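Side-chain contacts in HydG protein (Carboxydothermus hydrogenoformans, PDB 4RTB), which matures [FeFe]-hydrogenase as a radical SAM lyase that makes carbon monoxide and cyanide, using a [4Fe-4S] cluster and S-adenosylmethionine: residues 169-172 against 173-177; 81-84 against 85-89; 156-159 against 160-164. All coordinates share one frame; numbering follows the deposited sequence.

Interaction 1: residues 169-172 against 173-177; sequences IPAI and YSEVD
Ile169 and Tyr173, one helical turn apart, lie side by side and run in the same direction, with the CG2 methyl of Ile169 against one flank of the phenol. That methyl touches two neighbouring ring carbons, CG2 of Ile169 being 3.7 Å from CE2 of Tyr173. A chi1 of -72° sets CG1 of Ile169 beside the backbone N and leaves CG2 anti to it. CD2 of the tyrosine also approaches Ile169 O, which the ring meets obliquely while the same oxygen accepts Tyr173 N at 2.9 Å in a nearly straight bond. On another side of the helix, Glu175 runs extended, and its OE2 comes no nearer to Ala171 CB than 4.2 Å. The final turn of helix 158-175 is closed by Val176 N, which donates to Ile172 O at 2.9 Å; Val176 is the first residue to leave helical angles, on the way to strand 180-184 of the beta-alpha-beta unit. Around this turn, Ala171, Glu175 and Val176 rest on helix 131-144, Ile169 packs on Leu199 and Ile201, and Tyr173 OH makes weak hydrogen bonds with Lys200 O and Ile181 N. The CG2-ring contact is thus apolar, the methyl lying against the CD2-CE2 side of the ring, whereas the hydroxyl is polar and finds weak partners in backbone atoms later in the sequence.

Interaction 2: residues 81-84 against 85-89; sequences FWQA and RKVKE
A CH-pi contact joins Trp82 to Lys86: CE of the lysine sits over one face of the indole, 3.8 Å from the centroid of its six-membered ring and 27° off the ring normal. The carbon is displaced toward the rim, its nearest ring atom being Trp82 CH2, 3.5 Å from Lys86 CE. Both side chains leave the helix in the same direction, and the lysine folds back through bends at chi2 (129°), chi3 and chi4 to lay its last methylene on the ring.

Van der Waals contact continues through Gln83, whose side chain passes at an angle across those of Lys86 and Val87. Gln83 OE1 lies 3.6 Å from Val87 CG2, and Gln83 NE2 is 4.0 Å from Lys86 CE.

Backbone hydrogen bonds of helix 74-91 underlie these pairs, each i to i+4, as where Lys86 N donates to Trp82 O at 3.0 Å. Phe81 and Ala84, on another face, pack against helix 303-316, and Lys88 NZ bonds to Val337 O.

Because the lysine meets the indole through the carbon next to its ammonium, the contact is chiefly dispersive, with polarised C-H bonds probably adding some electrostatic attraction to the pi cloud.

Interaction 3: residues 156-159 against 160-164; sequences EPED and KTLSY
Glu156 meets the first turn of helix 158-175 with two parts of its side chain. Its CB lies 3.4 Å from the CG2 methyl of Thr161, the two side chains sliding past each other in opposite directions. Farther out, the extended glutamate runs at an angle across Lys160, with Glu156 OE1 near Lys160 CD and Glu156 OE2 3.8 Å from Lys160 NZ, a long salt bridge. On another side of the turn, Glu158 and Leu162 run alongside each other, the aliphatic CG of Glu158 being 3.6 Å from Leu162 CD1.

One hydroxyl turns back on the backbone. Thr161 OG1, placed between its own backbone N and carbonyl carbon (chi1 72°), donates to Glu158 O at 3.2 Å, tilted 30° from the carbonyl plane. Glu158 O thereby holds two donors, since Leu162 N also reaches it, at 2.9 Å. Ser163 N donates to Asp159 O, and between the side chains of this pair Ser163 OG comes within 3.0 Å of Asp159 OD1.

This is the N-terminal start of the helix in the beta-alpha-beta unit that links parallel strands 148-153 and 180-184 of the radical SAM domain. Pro157 occupies the N-cap position, and its carbonyl accepts Thr161 N in a nearly straight bond of 3.2 Å.

The carboxylates of Glu156 and Glu158 have their main partners outside the turn. Arg128 NH2 forms a salt bridge with Glu156 OE2 and is thus a stronger partner than Lys160, while Arg128 NH1 lies close to the lysine ammonium, so the carboxylate probably offsets the two positive charges. Thr189 OG1 hydrogen-bonds Glu158 OE2, and Leu188 packs against both Glu158 and Leu162. On the side facing strand 148-153, Thr161 touches Met153, a residue that binds S-adenosylmethionine; the bound S-adenosylmethionine lies about 9 Å from the Thr161 side chain.

Overall arrangement
Interactions 3 and 1 occupy the beginning and end of helix 158-175, with centres about 19 Å apart, whereas interaction 2 lies on helix 74-91 across the chain's centre. Interaction 2 has the most buried residues (four of eight, with one exposed) and interaction 3 the most exposed (three of eight). Backbone i to i+4 bonds run through all three, but side-chain chemistry follows position: the helix start, nearest the cofactors, is rich in carboxylates and hydroxyls; the helix end is marked by an isoleucine-tyrosine contact; and the mid-helix site relies on an aromatic face meeting a lysine methylene. Interactions 1 and 3 serve one beta-alpha-beta unit, interaction 2 a helix packed on helices 303-316 and 330-339.

Interaction 1: residues 169-172 against 173-177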
# COMPACT_ATOMS: atom_id res chain seq x y z
N ILE A 169 6.82 -0.17 20.36
CA ILE A 169 5.47 0.17 19.92
C ILE A 169 4.57 0.75 21.04
O ILE A 169 3.96 1.81 20.83
CB ILE A 169 4.77 -1.05 19.27
CG1 ILE A 169 5.39 -1.33 17.90
CG2 ILE A 169 3.28 -0.80 19.13
CD1 ILE A 169 4.77 -2.49 17.17
N PRO A 170 4.48 0.08 22.21
CA PRO A 170 3.65 0.70 23.25
C PRO A 170 4.20 2.05 23.70
O PRO A 170 3.43 2.93 24.09
CB PRO A 170 3.72 -0.31 24.40
CG PRO A 170 4.12 -1.59 23.77
CD PRO A 170 5.04 -1.21 22.66
N ALA A 171 5.52 2.20 23.63
CA ALA A 171 6.16 3.47 23.95
C ALA A 171 5.69 4.56 23.00
O ALA A 171 5.44 5.68 23.42
CB ALA A 171 7.68 3.32 23.90
N ILE A 172 5.58 4.22 21.72
CA ILE A 172 5.06 5.16 20.73
C ILE A 172 3.59 5.49 21.01
O ILE A 172 3.21 6.66 21.03
CB ILE A 172 5.21 4.62 19.29
CG1 ILE A 172 6.66 4.74 18.82
CG2 ILE A 172 4.30 5.37 18.34
CD1 ILE A 172 6.88 4.31 17.39
N TYR A 173 2.78 4.45 21.21
CA TYR A 173 1.36 4.65 21.51
C TYR A 173 1.13 5.56 22.72
O TYR A 173 0.20 6.36 22.73
CB TYR A 173 0.66 3.32 21.75
CG TYR A 173 0.10 2.68 20.51
CD1 TYR A 173 -0.89 3.31 19.76
CD2 TYR A 173 0.54 1.43 20.08
CE1 TYR A 173 -1.41 2.72 18.62
CE2 TYR A 173 0.02 0.84 18.95
CZ TYR A 173 -0.95 1.49 18.22
OH TYR A 173 -1.46 0.90 17.09
N SER A 174 1.98 5.43 23.73
CA SER A 174 1.76 6.17 24.97
C SER A 174 2.37 7.57 24.92
O SER A 174 1.72 8.54 25.31
CB SER A 174 2.33 5.38 26.15
OG SER A 174 1.77 5.83 27.37
N GLU A 175 3.60 7.68 24.44
CA GLU A 175 4.31 8.95 24.41
C GLU A 175 3.89 9.87 23.27
O GLU A 175 4.03 11.09 23.36
CB GLU A 175 5.82 8.71 24.33
CG GLU A 175 6.57 8.87 25.64
CD GLU A 175 7.98 8.31 25.58
OE1 GLU A 175 8.93 9.11 25.45
OE2 GLU A 175 8.13 7.08 25.67
N VAL A 176 3.37 9.29 22.19
CA VAL A 176 3.01 10.08 21.01
C VAL A 176 1.53 9.90 20.66
O VAL A 176 0.92 8.89 21.02
CB VAL A 176 3.87 9.69 19.79
CG1 VAL A 176 3.87 10.81 18.75
CG2 VAL A 176 5.29 9.37 20.21
N ASP A 177 0.96 10.87 19.96
CA ASP A 177 -0.42 10.78 19.51
C ASP A 177 -0.52 10.13 18.14
O ASP A 177 -0.86 10.77 17.15
CB ASP A 177 -1.07 12.17 19.48
CG ASP A 177 -2.54 12.12 19.10
OD1 ASP A 177 -3.21 11.13 19.47
OD2 ASP A 177 -3.01 13.05 18.42

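Interaction 2: residues 81-84 against 85-89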
# COMPACT_ATOMS: atom_id res chain seq x y z
N PHE A 81 -9.98 2.22 -17.75
CA PHE A 81 -9.71 3.36 -16.88
C PHE A 81 -11.01 4.01 -16.42
O PHE A 81 -11.16 4.35 -15.24
CB PHE A 81 -8.82 4.39 -17.58
CG PHE A 81 -7.44 3.89 -17.88
CD1 PHE A 81 -6.96 2.72 -17.30
CD2 PHE A 81 -6.60 4.59 -18.74
CE1 PHE A 81 -5.69 2.26 -17.57
CE2 PHE A 81 -5.33 4.13 -19.02
CZ PHE A 81 -4.87 2.96 -18.43
N TRP A 82 -11.94 4.16 -17.35
CA TRP A 82 -13.26 4.71 -17.06
C TRP A 82 -13.94 3.95 -15.91
O TRP A 82 -14.36 4.55 -14.90
CB TRP A 82 -14.13 4.68 -18.31
CG TRP A 82 -15.43 5.40 -18.20
CD1 TRP A 82 -15.61 6.75 -18.16
CD2 TRP A 82 -16.73 4.82 -18.15
NE1 TRP A 82 -16.95 7.05 -18.07
CE2 TRP A 82 -17.66 5.87 -18.06
CE3 TRP A 82 -17.20 3.50 -18.16
CZ2 TRP A 82 -19.03 5.66 -17.99
CZ3 TRP A 82 -18.57 3.29 -18.09
CH2 TRP A 82 -19.47 4.36 -18.01
N GLN A 83 -14.02 2.63 -16.06
CA GLN A 83 -14.60 1.78 -15.02
C GLN A 83 -13.84 1.90 -13.70
O GLN A 83 -14.46 1.94 -12.63
CB GLN A 83 -14.62 0.33 -15.47
CG GLN A 83 -16.00 -0.14 -15.91
CD GLN A 83 -17.03 -0.03 -14.81
OE1 GLN A 83 -16.73 -0.28 -13.64
NE2 GLN A 83 -18.25 0.36 -15.18
N ALA A 84 -12.51 1.94 -13.77
CA ALA A 84 -11.69 2.06 -12.58
C ALA A 84 -12.03 3.33 -11.79
O ALA A 84 -12.26 3.27 -10.57
CB ALA A 84 -10.21 2.05 -12.95
N ARG A 85 -12.06 4.46 -12.48
CA ARG A 85 -12.40 5.74 -11.85
C ARG A 85 -13.81 5.70 -11.28
O ARG A 85 -14.07 6.24 -10.20
CB ARG A 85 -12.27 6.90 -12.84
CG ARG A 85 -10.89 7.05 -13.48
CD ARG A 85 -10.76 8.34 -14.28
NE ARG A 85 -9.40 8.50 -14.81
CZ ARG A 85 -9.10 8.76 -16.08
NH1 ARG A 85 -10.07 8.89 -16.98
NH2 ARG A 85 -7.83 8.88 -16.45
N LYS A 86 -14.72 5.05 -12.00
CA LYS A 86 -16.10 4.98 -11.54
C LYS A 86 -16.20 4.20 -10.23
O LYS A 86 -16.88 4.63 -9.29
CB LYS A 86 -17.01 4.34 -12.60
CG LYS A 86 -18.48 4.66 -12.40
CD LYS A 86 -19.11 5.18 -13.68
CE LYS A 86 -19.57 4.04 -14.57
NZ LYS A 86 -20.70 3.29 -13.95
N VAL A 87 -15.50 3.07 -10.17
CA VAL A 87 -15.48 2.23 -8.98
C VAL A 87 -14.83 2.92 -7.78
O VAL A 87 -15.37 2.91 -6.66
CB VAL A 87 -14.74 0.91 -9.27
CG1 VAL A 87 -14.50 0.13 -7.99
CG2 VAL A 87 -15.53 0.07 -10.27
N LYS A 88 -13.66 3.51 -8.02
CA LYS A 88 -12.94 4.22 -6.97
C LYS A 88 -13.80 5.34 -6.41
O LYS A 88 -13.83 5.57 -5.20
CB LYS A 88 -11.61 4.78 -7.50
CG LYS A 88 -10.65 5.25 -6.41
CD LYS A 88 -10.84 6.72 -6.08
CE LYS A 88 -10.22 7.07 -4.73
NZ LYS A 88 -8.77 6.73 -4.67
N GLU A 89 -14.51 6.04 -7.29
CA GLU A 89 -15.43 7.10 -6.87
C GLU A 89 -16.60 6.54 -6.07
O GLU A 89 -17.00 7.11 -5.06
CB GLU A 89 -15.94 7.88 -8.07
CG GLU A 89 -15.29 9.25 -8.27

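Interaction 3: residues 156-159 against 160-164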
# COMPACT_ATOMS: atom_id res chain seq x y z
N GLU A 156 15.61 -9.43 11.21
CA GLU A 156 16.49 -9.98 12.23
C GLU A 156 15.79 -11.22 12.79
O GLU A 156 14.64 -11.47 12.44
CB GLU A 156 16.77 -8.94 13.33
CG GLU A 156 17.47 -7.68 12.84
CD GLU A 156 17.55 -6.61 13.92
OE1 GLU A 156 16.60 -6.50 14.72
OE2 GLU A 156 18.57 -5.89 13.97
N PRO A 157 16.48 -12.01 13.64
CA PRO A 157 15.79 -13.15 14.25
C PRO A 157 14.51 -12.75 14.97
O PRO A 157 14.39 -11.63 15.44
CB PRO A 157 16.83 -13.68 15.24
CG PRO A 157 18.12 -13.37 14.59
CD PRO A 157 17.93 -12.04 13.91
N GLU A 158 13.56 -13.69 15.02
CA GLU A 158 12.22 -13.43 15.54
C GLU A 158 12.22 -12.80 16.93
O GLU A 158 11.60 -11.75 17.15
CB GLU A 158 11.42 -14.73 15.55
CG GLU A 158 9.98 -14.58 15.97
CD GLU A 158 9.08 -15.58 15.27
OE1 GLU A 158 9.35 -15.90 14.09
OE2 GLU A 158 8.11 -16.04 15.89
N ASP A 159 12.92 -13.43 17.87
CA ASP A 159 12.95 -12.98 19.25
C ASP A 159 13.51 -11.56 19.36
O ASP A 159 13.01 -10.74 20.14
CB ASP A 159 13.76 -13.95 20.12
CG ASP A 159 13.48 -13.78 21.59
OD1 ASP A 159 13.65 -12.66 22.12
OD2 ASP A 159 13.08 -14.77 22.24
N LYS A 160 14.54 -11.29 18.57
CA LYS A 160 15.18 -9.98 18.52
C LYS A 160 14.17 -8.89 18.19
O LYS A 160 13.85 -8.03 19.03
CB LYS A 160 16.30 -9.98 17.48
CG LYS A 160 17.70 -9.76 18.04
CD LYS A 160 18.42 -8.68 17.24
CE LYS A 160 19.92 -8.68 17.50
NZ LYS A 160 20.60 -7.60 16.74
N THR A 161 13.68 -8.93 16.95
CA THR A 161 12.75 -7.93 16.44
C THR A 161 11.52 -7.80 17.32
O THR A 161 11.06 -6.70 17.59
CB THR A 161 12.27 -8.26 15.01
OG1 THR A 161 11.38 -9.38 15.06
CG2 THR A 161 13.44 -8.58 14.11
N LEU A 162 10.99 -8.94 17.75
CA LEU A 162 9.75 -8.91 18.51
C LEU A 162 9.93 -8.33 19.91
O LEU A 162 9.02 -7.69 20.42
CB LEU A 162 9.15 -10.31 18.60
CG LEU A 162 8.44 -10.71 17.31
CD1 LEU A 162 7.86 -12.09 17.44
CD2 LEU A 162 7.34 -9.70 16.98
N SER A 163 11.10 -8.53 20.51
CA SER A 163 11.37 -7.89 21.80
C SER A 163 11.51 -6.39 21.60
O SER A 163 10.91 -5.58 22.33
CB SER A 163 12.63 -8.48 22.43
OG SER A 163 12.63 -9.89 22.34
N TYR A 164 12.32 -6.04 20.61
CA TYR A 164 12.53 -4.66 20.18
C TYR A 164 11.22 -3.89 20.02
O TYR A 164 11.03 -2.81 20.60
CB TYR A 164 13.32 -4.67 18.86
CG TYR A 164 13.73 -3.33 18.31
CD1 TYR A 164 13.12 -2.82 17.17
CD2 TYR A 164 14.73 -2.58 18.92
CE1 TYR A 164 13.50 -1.60 16.65
CE2 TYR A 164 15.11 -1.35 18.40
CZ TYR A 164 14.49 -0.87 17.27
OH TYR A 164 14.86 0.35 16.75